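Copper induced nitroreductase D (Lactococcus lactis, PDB 4BN7) binds flavin mononucleotide and probably acts as an oxidoreductase of the nitroreductase family. Local coordinates at residues A[86-91]-A[150-155]; A[146-151]-A[175-180]. All coordinates share one frame; numbering follows the deposited sequence.

Contact 1 (A[86-91]-A[150-155]); sequences AKLDGF and QHYNPL. With FMN (flavin mononucleotide), chain B; RLM (2,6-bis(chloranyl)-4-[(4-hydroxyphenyl)amino]phenol), chain C.
The Phe91 ring carries the CG methylene of Gln150 over one face, a CH-pi contact with CG 4.1 Å from the ring centroid and offset toward the rim. Its opposite face takes the backbone O of Lys87, one helical turn earlier, and at its edge sits the hydroxyl of Tyr152, with Phe91 CE2 and Tyr152 OH 3.5 Å apart. The Tyr152 ring in turn has the phenol oxygen of the bound ligand RLM over one face, offset toward the CD1-CE1 side; that hydroxyl donates a hydrogen bond to the backbone O of His151 (RLM OAB to His151 O 2.7 Å). A water in the plane of the Tyr152 ring lies 2.5 Å from Tyr152 OH and weakly accepts from Lys87 NZ, bridging the two side chains, while Leu88 CD2 comes obliquely to the same hydroxyl.

Gln150 bends at its second torsion (chi2 -51°), which carries its amide over the Phe91 rim on the same face as CG, planes 32° apart and Gln150 CD 3.4 Å from Phe91 CZ, and turns its end to the flavin. There NE2 donates to FMN O2 at 3.1 Å, and OE1 accepts a weak bond from FMN N3; NE2 also reaches Asn148 OD1. His151 approaches the flavin with its ring edge, the ND1-H pointing almost straight at FMN O4 (2.9 Å, 174°), and its ring meets that of Trp124 of the second subunit. No direct hydrogen bond joins the two segments: helix 87-92 backs Gln150, which bonds the pyrimidine edge of the flavin, and Tyr152, which lies against RLM, in the FMN pocket of the nitroreductase fold at the dimer interface.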
loop_
_atom_site.group_PDB
_atom_site.type_symbol
_atom_site.label_atom_id
_atom_site.label_comp_id
_atom_site.label_asym_id
_atom_site.label_seq_id
_atom_site.Cartn_x
_atom_site.Cartn_y
_atom_site.Cartn_z
ATOM N N ALA A 86 -17.010 23.307 8.278
ATOM C CA ALA A 86 -15.980 23.963 7.482
ATOM C C ALA A 86 -15.433 22.983 6.448
ATOM O O ALA A 86 -16.117 22.651 5.478
ATOM C CB ALA A 86 -14.868 24.481 8.384
ATOM N N LYS A 87 -14.203 22.519 6.648
ATOM C CA LYS A 87 -13.684 21.437 5.829
ATOM C C LYS A 87 -14.599 20.248 6.059
ATOM O O LYS A 87 -14.839 19.444 5.157
ATOM C CB LYS A 87 -12.256 21.057 6.228
ATOM C CG LYS A 87 -11.334 22.219 6.572
ATOM C CD LYS A 87 -9.904 21.734 6.787
ATOM C CE LYS A 87 -9.855 20.531 7.724
ATOM N NZ LYS A 87 -8.468 20.050 7.981
ATOM N N LEU A 88 -15.112 20.145 7.283
ATOM C CA LEU A 88 -15.976 19.034 7.656
ATOM C C LEU A 88 -17.245 19.014 6.816
ATOM O O LEU A 88 -17.739 17.948 6.464
ATOM C CB LEU A 88 -16.343 19.107 9.136
ATOM C CG LEU A 88 -15.218 18.877 10.147
ATOM C CD1 LEU A 88 -15.801 18.828 11.549
ATOM C CD2 LEU A 88 -14.437 17.603 9.847
ATOM N N ASP A 89 -17.779 20.190 6.505
ATOM C CA ASP A 89 -18.956 20.269 5.649
ATOM C C ASP A 89 -18.639 19.661 4.286
ATOM O O ASP A 89 -19.492 19.036 3.664
ATOM C CB ASP A 89 -19.421 21.717 5.489
ATOM C CG ASP A 89 -19.870 22.337 6.805
ATOM O OD1 ASP A 89 -20.302 21.586 7.708
ATOM O OD2 ASP A 89 -19.795 23.577 6.934
ATOM N N GLY A 90 -17.401 19.843 3.838
ATOM C CA GLY A 90 -16.964 19.313 2.557
ATOM C C GLY A 90 -16.903 17.800 2.540
ATOM O O GLY A 90 -17.224 17.163 1.531
ATOM N N PHE A 91 -16.480 17.215 3.657
ATOM C CA PHE A 91 -16.474 15.768 3.801
ATOM C C PHE A 91 -17.906 15.233 3.895
ATOM O O PHE A 91 -18.263 14.268 3.220
ATOM C CB PHE A 91 -15.655 15.353 5.031
ATOM C CG PHE A 91 -14.211 15.781 4.970
ATOM C CD1 PHE A 91 -13.490 15.672 3.795
ATOM C CD2 PHE A 91 -13.577 16.301 6.088
ATOM C CE1 PHE A 91 -12.167 16.075 3.733
ATOM C CE2 PHE A 91 -12.249 16.701 6.033
ATOM C CZ PHE A 91 -11.545 16.587 4.856
ATOM N N GLN A 150 -8.549 10.690 4.700
ATOM C CA GLN A 150 -8.423 11.451 5.933
ATOM C C GLN A 150 -7.978 10.563 7.089
ATOM O O GLN A 150 -8.072 9.330 7.012
ATOM C CB GLN A 150 -9.756 12.112 6.291
ATOM C CG GLN A 150 -10.253 13.099 5.251
ATOM C CD GLN A 150 -9.196 14.116 4.880
ATOM O OE1 GLN A 150 -8.491 14.636 5.745
ATOM N NE2 GLN A 150 -9.063 14.390 3.589
ATOM N N HIS A 151 -7.508 11.199 8.162
ATOM C CA HIS A 151 -7.044 10.472 9.337
ATOM C C HIS A 151 -7.494 11.113 10.642
ATOM O O HIS A 151 -6.726 11.804 11.314
ATOM C CB HIS A 151 -5.524 10.326 9.295
ATOM C CG HIS A 151 -5.057 9.490 8.151
ATOM N ND1 HIS A 151 -4.770 10.018 6.909
ATOM C CD2 HIS A 151 -4.881 8.153 8.041
ATOM C CE1 HIS A 151 -4.413 9.043 6.092
ATOM N NE2 HIS A 151 -4.474 7.902 6.754
ATOM N N TYR A 152 -8.749 10.869 10.998
ATOM C CA TYR A 152 -9.297 11.360 12.260
ATOM C C TYR A 152 -9.245 10.287 13.343
ATOM O O TYR A 152 -9.797 10.457 14.433
ATOM C CB TYR A 152 -10.717 11.879 12.058
ATOM C CG TYR A 152 -10.729 13.178 11.298
ATOM C CD1 TYR A 152 -10.374 14.363 11.921
ATOM C CD2 TYR A 152 -11.060 13.221 9.952
ATOM C CE1 TYR A 152 -10.362 15.556 11.233
ATOM C CE2 TYR A 152 -11.055 14.417 9.254
ATOM C CZ TYR A 152 -10.696 15.577 9.899
ATOM O OH TYR A 152 -10.690 16.778 9.217
ATOM N N ASN A 153 -8.584 9.181 13.023
ATOM C CA ASN A 153 -8.127 8.227 14.022
ATOM C C ASN A 153 -6.891 8.802 14.703
ATOM O O ASN A 153 -6.105 9.502 14.059
ATOM C CB ASN A 153 -7.769 6.903 13.352
ATOM C CG ASN A 153 -6.820 7.081 12.181
ATOM O OD1 ASN A 153 -7.208 7.595 11.132
ATOM N ND2 ASN A 153 -5.574 6.646 12.348
ATOM N N PRO A 154 -6.690 8.497 15.998
ATOM C CA PRO A 154 -7.480 7.627 16.878
ATOM C C PRO A 154 -8.628 8.340 17.588
ATOM O O PRO A 154 -9.311 7.717 18.398
ATOM C CB PRO A 154 -6.452 7.200 17.926
ATOM C CG PRO A 154 -5.574 8.397 18.059
ATOM C CD PRO A 154 -5.465 8.972 16.668
ATOM N N LEU A 155 -8.825 9.621 17.300
ATOM C CA LEU A 155 -9.792 10.438 18.028
ATOM C C LEU A 155 -11.225 9.896 17.959
ATOM O O LEU A 155 -11.944 9.924 18.957
ATOM C CB LEU A 155 -9.749 11.873 17.493
ATOM C CG LEU A 155 -10.720 12.890 18.090
ATOM C CD1 LEU A 155 -10.384 13.206 19.543
ATOM C CD2 LEU A 155 -10.714 14.157 17.249
HETATM N N1 FMN B . -4.742 13.845 2.314
HETATM C C2 FMN B . -5.586 14.605 3.299
HETATM O O2 FMN B . -6.290 15.483 2.909
HETATM N N3 FMN B . -5.521 14.242 4.688
HETATM C C4 FMN B . -4.706 13.231 5.134
HETATM O O4 FMN B . -4.734 12.888 6.270
HETATM C C4A FMN B . -3.880 12.492 4.175
HETATM N N5 FMN B . -3.100 11.559 4.557
HETATM C C5A FMN B . -2.534 10.612 3.528
HETATM C C6 FMN B . -1.894 9.309 3.975
HETATM C C7 FMN B . -1.414 8.468 3.073
HETATM C C7M FMN B . -0.744 7.163 3.493
HETATM C C8 FMN B . -1.508 8.815 1.582
HETATM C C8M FMN B . -1.001 7.821 0.543
HETATM C C9 FMN B . -2.056 9.955 1.194
HETATM C C9A FMN B . -2.599 10.927 2.219
HETATM N N10 FMN B . -3.193 12.172 1.798
HETATM C C10 FMN B . -3.954 12.871 2.726
HETATM C "C1'" FMN B . -3.291 12.524 0.393
HETATM C "C2'" FMN B . -1.919 12.901 -0.155
HETATM O "O2'" FMN B . -1.584 14.192 0.265
HETATM C "C3'" FMN B . -1.996 12.835 -1.681
HETATM O "O3'" FMN B . -2.206 11.486 -2.019
HETATM C "C4'" FMN B . -0.709 13.390 -2.301
HETATM O "O4'" FMN B . -0.616 14.775 -2.073
HETATM C "C5'" FMN B . -0.682 13.163 -3.809
HETATM O "O5'" FMN B . -1.791 13.796 -4.382
HETATM P P FMN B . -2.857 12.872 -5.232
HETATM O O1P FMN B . -2.099 12.038 -6.187
HETATM O O2P FMN B . -3.645 11.908 -4.175
HETATM O O3P FMN B . -3.867 13.917 -5.956
HETATM C CAI RLM C . -3.181 16.854 4.968
HETATM C CAN RLM C . -2.565 16.251 3.883
HETATM CL CLC RLM C . -2.672 16.912 2.288
HETATM C CAP RLM C . -1.855 15.081 4.065
HETATM O OAA RLM C . -1.236 14.503 2.995
HETATM C CAO RLM C . -1.712 14.506 5.310
HETATM CL CLD RLM C . -0.785 13.045 5.437
HETATM C CAJ RLM C . -2.320 15.101 6.403
HETATM C CAQ RLM C . -3.065 16.269 6.227
HETATM N NAK RLM C . -3.681 16.914 7.346
HETATM C CAM RLM C . -4.607 16.254 8.216
HETATM C CAG RLM C . -5.930 16.669 8.241
HETATM C CAE RLM C . -6.832 16.047 9.090
HETATM C CAL RLM C . -6.412 15.016 9.916
HETATM O OAB RLM C . -7.311 14.400 10.757
HETATM C CAF RLM C . -5.086 14.606 9.896
HETATM C CAH RLM C . -4.182 15.228 9.050
HETATM O O HOH W 1 -9.937 18.872 10.365
#

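Contact 2 (A[146-151]-A[175-180]); sequences GANLQH and QLVFGS. With FMN (flavin mononucleotide), chain B; RLM (2,6-bis(chloranyl)-4-[(4-hydroxyphenyl)amino]phenol), chain C.
From CB to tip, Asn148 runs alongside Val177, both side chains pointing the same way. Its CG sits between the backbone N and the carbonyl carbon (chi1 62°), 4.2 Å from Val177 CB; beyond it OD1 and ND2 straddle that same Val177 CB at 3.8 and 4.1 Å. OD1 also accepts from Gln150 NE2 at 2.8 Å, tilted 33° from the carbonyl plane, while ND2 bonds to the backbone O of Ile12.

Strands 146-150 and 175-180 are antiparallel, at 161°. Three hydrogen-bonded pairs, Gly146 with Gly179, Asn148 with Val177 and Gln150 with Gln175, each make two backbone bonds, Gln150 N to Gln175 O at 2.8 Å among them. The alternate pairs turn Ala147, Leu149, Leu176 and Phe178 to the other face. There Leu176 CD1 lies 3.9 Å from Ala147 CB and 4.1 Å from Leu149 CB, with Trp137 and Leu140 of helix 120-142 covering Leu176. Leu149 CD2 reaches the flavin's benzenoid ring, 3.8 Å from FMN C7.

This strand pair is thus apolar on the Leu176 face, while the Asn148 face mixes Val177 with three amides; there the bond Gln150 NE2 gives to Asn148 OD1 probably helps fix the rotation of the flavin-facing amide.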
loop_
_atom_site.group_PDB
_atom_site.type_symbol
_atom_site.label_atom_id
_atom_site.label_comp_id
_atom_site.label_asym_id
_atom_site.label_seq_id
_atom_site.Cartn_x
_atom_site.Cartn_y
_atom_site.Cartn_z
ATOM N N GLY A 146 -14.554 10.533 -7.334
ATOM C CA GLY A 146 -13.371 11.064 -6.693
ATOM C C GLY A 146 -13.340 10.644 -5.242
ATOM O O GLY A 146 -14.333 10.154 -4.712
ATOM N N ALA A 147 -12.197 10.838 -4.597
ATOM C CA ALA A 147 -12.070 10.518 -3.187
ATOM C C ALA A 147 -10.891 11.247 -2.582
ATOM O O ALA A 147 -9.994 11.715 -3.289
ATOM C CB ALA A 147 -11.910 9.014 -2.990
ATOM N N ASN A 148 -10.911 11.354 -1.265
ATOM C CA ASN A 148 -9.766 11.863 -0.529
ATOM C C ASN A 148 -9.630 11.049 0.754
ATOM O O ASN A 148 -10.608 10.492 1.238
ATOM C CB ASN A 148 -9.893 13.363 -0.266
ATOM C CG ASN A 148 -11.105 13.722 0.582
ATOM O OD1 ASN A 148 -11.071 13.622 1.806
ATOM N ND2 ASN A 148 -12.165 14.191 -0.066
ATOM N N LEU A 149 -8.409 10.963 1.272
ATOM C CA LEU A 149 -8.091 10.091 2.396
ATOM C C LEU A 149 -7.793 10.930 3.632
ATOM O O LEU A 149 -6.901 11.784 3.613
ATOM C CB LEU A 149 -6.881 9.214 2.044
ATOM C CG LEU A 149 -6.426 8.201 3.098
ATOM C CD1 LEU A 149 -7.522 7.170 3.317
ATOM C CD2 LEU A 149 -5.120 7.522 2.687
ATOM N N GLN A 150 -8.549 10.690 4.700
ATOM C CA GLN A 150 -8.423 11.451 5.933
ATOM C C GLN A 150 -7.978 10.563 7.089
ATOM O O GLN A 150 -8.072 9.330 7.012
ATOM C CB GLN A 150 -9.756 12.112 6.291
ATOM C CG GLN A 150 -10.253 13.099 5.251
ATOM C CD GLN A 150 -9.196 14.116 4.880
ATOM O OE1 GLN A 150 -8.491 14.636 5.745
ATOM N NE2 GLN A 150 -9.063 14.390 3.589
ATOM N N HIS A 151 -7.508 11.199 8.162
ATOM C CA HIS A 151 -7.044 10.472 9.337
ATOM C C HIS A 151 -7.494 11.113 10.642
ATOM O O HIS A 151 -6.726 11.804 11.314
ATOM C CB HIS A 151 -5.524 10.326 9.295
ATOM C CG HIS A 151 -5.057 9.490 8.151
ATOM N ND1 HIS A 151 -4.770 10.018 6.909
ATOM C CD2 HIS A 151 -4.881 8.153 8.041
ATOM C CE1 HIS A 151 -4.413 9.043 6.092
ATOM N NE2 HIS A 151 -4.474 7.902 6.754
ATOM N N GLN A 175 -9.794 6.980 6.587
ATOM C CA GLN A 175 -11.168 7.190 6.145
ATOM C C GLN A 175 -11.169 7.793 4.748
ATOM O O GLN A 175 -10.789 8.956 4.558
ATOM C CB GLN A 175 -11.922 8.103 7.116
ATOM C CG GLN A 175 -11.907 7.610 8.552
ATOM C CD GLN A 175 -10.739 8.156 9.332
ATOM O OE1 GLN A 175 -10.522 9.364 9.373
ATOM N NE2 GLN A 175 -9.971 7.270 9.950
ATOM N N LEU A 176 -11.593 6.997 3.773
ATOM C CA LEU A 176 -11.629 7.429 2.385
ATOM C C LEU A 176 -13.001 7.998 2.050
ATOM O O LEU A 176 -13.981 7.268 1.933
ATOM C CB LEU A 176 -11.301 6.256 1.459
ATOM C CG LEU A 176 -11.066 6.610 -0.005
ATOM C CD1 LEU A 176 -9.763 7.400 -0.167
ATOM C CD2 LEU A 176 -11.067 5.353 -0.845
ATOM N N VAL A 177 -13.057 9.314 1.916
ATOM C CA VAL A 177 -14.289 10.014 1.583
ATOM C C VAL A 177 -14.443 10.005 0.069
ATOM O O VAL A 177 -13.493 10.291 -0.649
ATOM C CB VAL A 177 -14.233 11.452 2.095
ATOM C CG1 VAL A 177 -15.515 12.197 1.763
ATOM C CG2 VAL A 177 -13.968 11.456 3.592
ATOM N N PHE A 178 -15.629 9.662 -0.426
ATOM C CA PHE A 178 -15.804 9.500 -1.863
ATOM C C PHE A 178 -17.147 10.011 -2.364
ATOM O O PHE A 178 -18.118 10.107 -1.614
ATOM C CB PHE A 178 -15.610 8.036 -2.268
ATOM C CG PHE A 178 -16.752 7.136 -1.888
ATOM C CD1 PHE A 178 -16.855 6.629 -0.603
ATOM C CD2 PHE A 178 -17.718 6.790 -2.817
ATOM C CE1 PHE A 178 -17.901 5.800 -0.250
ATOM C CE2 PHE A 178 -18.774 5.952 -2.468
ATOM C CZ PHE A 178 -18.864 5.466 -1.180
ATOM N N GLY A 179 -17.197 10.338 -3.650
ATOM C CA GLY A 179 -18.428 10.818 -4.258
ATOM C C GLY A 179 -18.193 11.313 -5.672
ATOM O O GLY A 179 -17.160 11.025 -6.278
ATOM N N SER A 180 -19.162 12.053 -6.203
ATOM C CA SER A 180 -19.039 12.604 -7.549
ATOM C C SER A 180 -18.038 13.757 -7.559
ATOM O O SER A 180 -17.931 14.508 -6.588
ATOM C CB SER A 180 -20.401 13.052 -8.085
ATOM O OG SER A 180 -21.067 13.938 -7.199
HETATM N N1 FMN B . -4.742 13.845 2.314
HETATM C C2 FMN B . -5.586 14.605 3.299
HETATM O O2 FMN B . -6.290 15.483 2.909
HETATM N N3 FMN B . -5.521 14.242 4.688
HETATM C C4 FMN B . -4.706 13.231 5.134
HETATM O O4 FMN B . -4.734 12.888 6.270
HETATM C C4A FMN B . -3.880 12.492 4.175
HETATM N N5 FMN B . -3.100 11.559 4.557
HETATM C C5A FMN B . -2.534 10.612 3.528
HETATM C C6 FMN B . -1.894 9.309 3.975
HETATM C C7 FMN B . -1.414 8.468 3.073
HETATM C C7M FMN B . -0.744 7.163 3.493
HETATM C C8 FMN B . -1.508 8.815 1.582
HETATM C C8M FMN B . -1.001 7.821 0.543
HETATM C C9 FMN B . -2.056 9.955 1.194
HETATM C C9A FMN B . -2.599 10.927 2.219
HETATM N N10 FMN B . -3.193 12.172 1.798
HETATM C C10 FMN B . -3.954 12.871 2.726
HETATM C "C1'" FMN B . -3.291 12.524 0.393
HETATM C "C2'" FMN B . -1.919 12.901 -0.155
HETATM O "O2'" FMN B . -1.584 14.192 0.265
HETATM C "C3'" FMN B . -1.996 12.835 -1.681
HETATM O "O3'" FMN B . -2.206 11.486 -2.019
HETATM C "C4'" FMN B . -0.709 13.390 -2.301
HETATM O "O4'" FMN B . -0.616 14.775 -2.073
HETATM C "C5'" FMN B . -0.682 13.163 -3.809
HETATM O "O5'" FMN B . -1.791 13.796 -4.382
HETATM P P FMN B . -2.857 12.872 -5.232
HETATM O O1P FMN B . -2.099 12.038 -6.187
HETATM O O2P FMN B . -3.645 11.908 -4.175
HETATM O O3P FMN B . -3.867 13.917 -5.956
HETATM C CAI RLM C . -3.181 16.854 4.968
HETATM C CAN RLM C . -2.565 16.251 3.883
HETATM CL CLC RLM C . -2.672 16.912 2.288
HETATM C CAP RLM C . -1.855 15.081 4.065
HETATM O OAA RLM C . -1.236 14.503 2.995
HETATM C CAO RLM C . -1.712 14.506 5.310
HETATM CL CLD RLM C . -0.785 13.045 5.437
HETATM C CAJ RLM C . -2.320 15.101 6.403
HETATM C CAQ RLM C . -3.065 16.269 6.227
HETATM N NAK RLM C . -3.681 16.914 7.346
HETATM C CAM RLM C . -4.607 16.254 8.216
HETATM C CAG RLM C . -5.930 16.669 8.241
HETATM C CAE RLM C . -6.832 16.047 9.090
HETATM C CAL RLM C . -6.412 15.016 9.916
HETATM O OAB RLM C . -7.311 14.400 10.757
HETATM C CAF RLM C . -5.086 14.606 9.896
HETATM C CAH RLM C . -4.182 15.228 9.050
#

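In the fold
From the N terminus, the chain reaches helix 87-92 and passes through strand 96-103 and helices 104-113 and 120-142 to strand 145-150; contact 1 closes this long excursion where that strand runs out into the loop before helix 157-163. Contact 2 closes a shorter one, through helix 157-163 back along strand 170-181. The two closures share Gln150 and His151 and overlap along the chain, so they cross rather than nest. Gln175 binds the backbone N of Tyr152 and the side chain of Asn153, and Phe91 packs on Asn148 and Val177. Together they tie helix 87-92 to the central sheet beside the flavin.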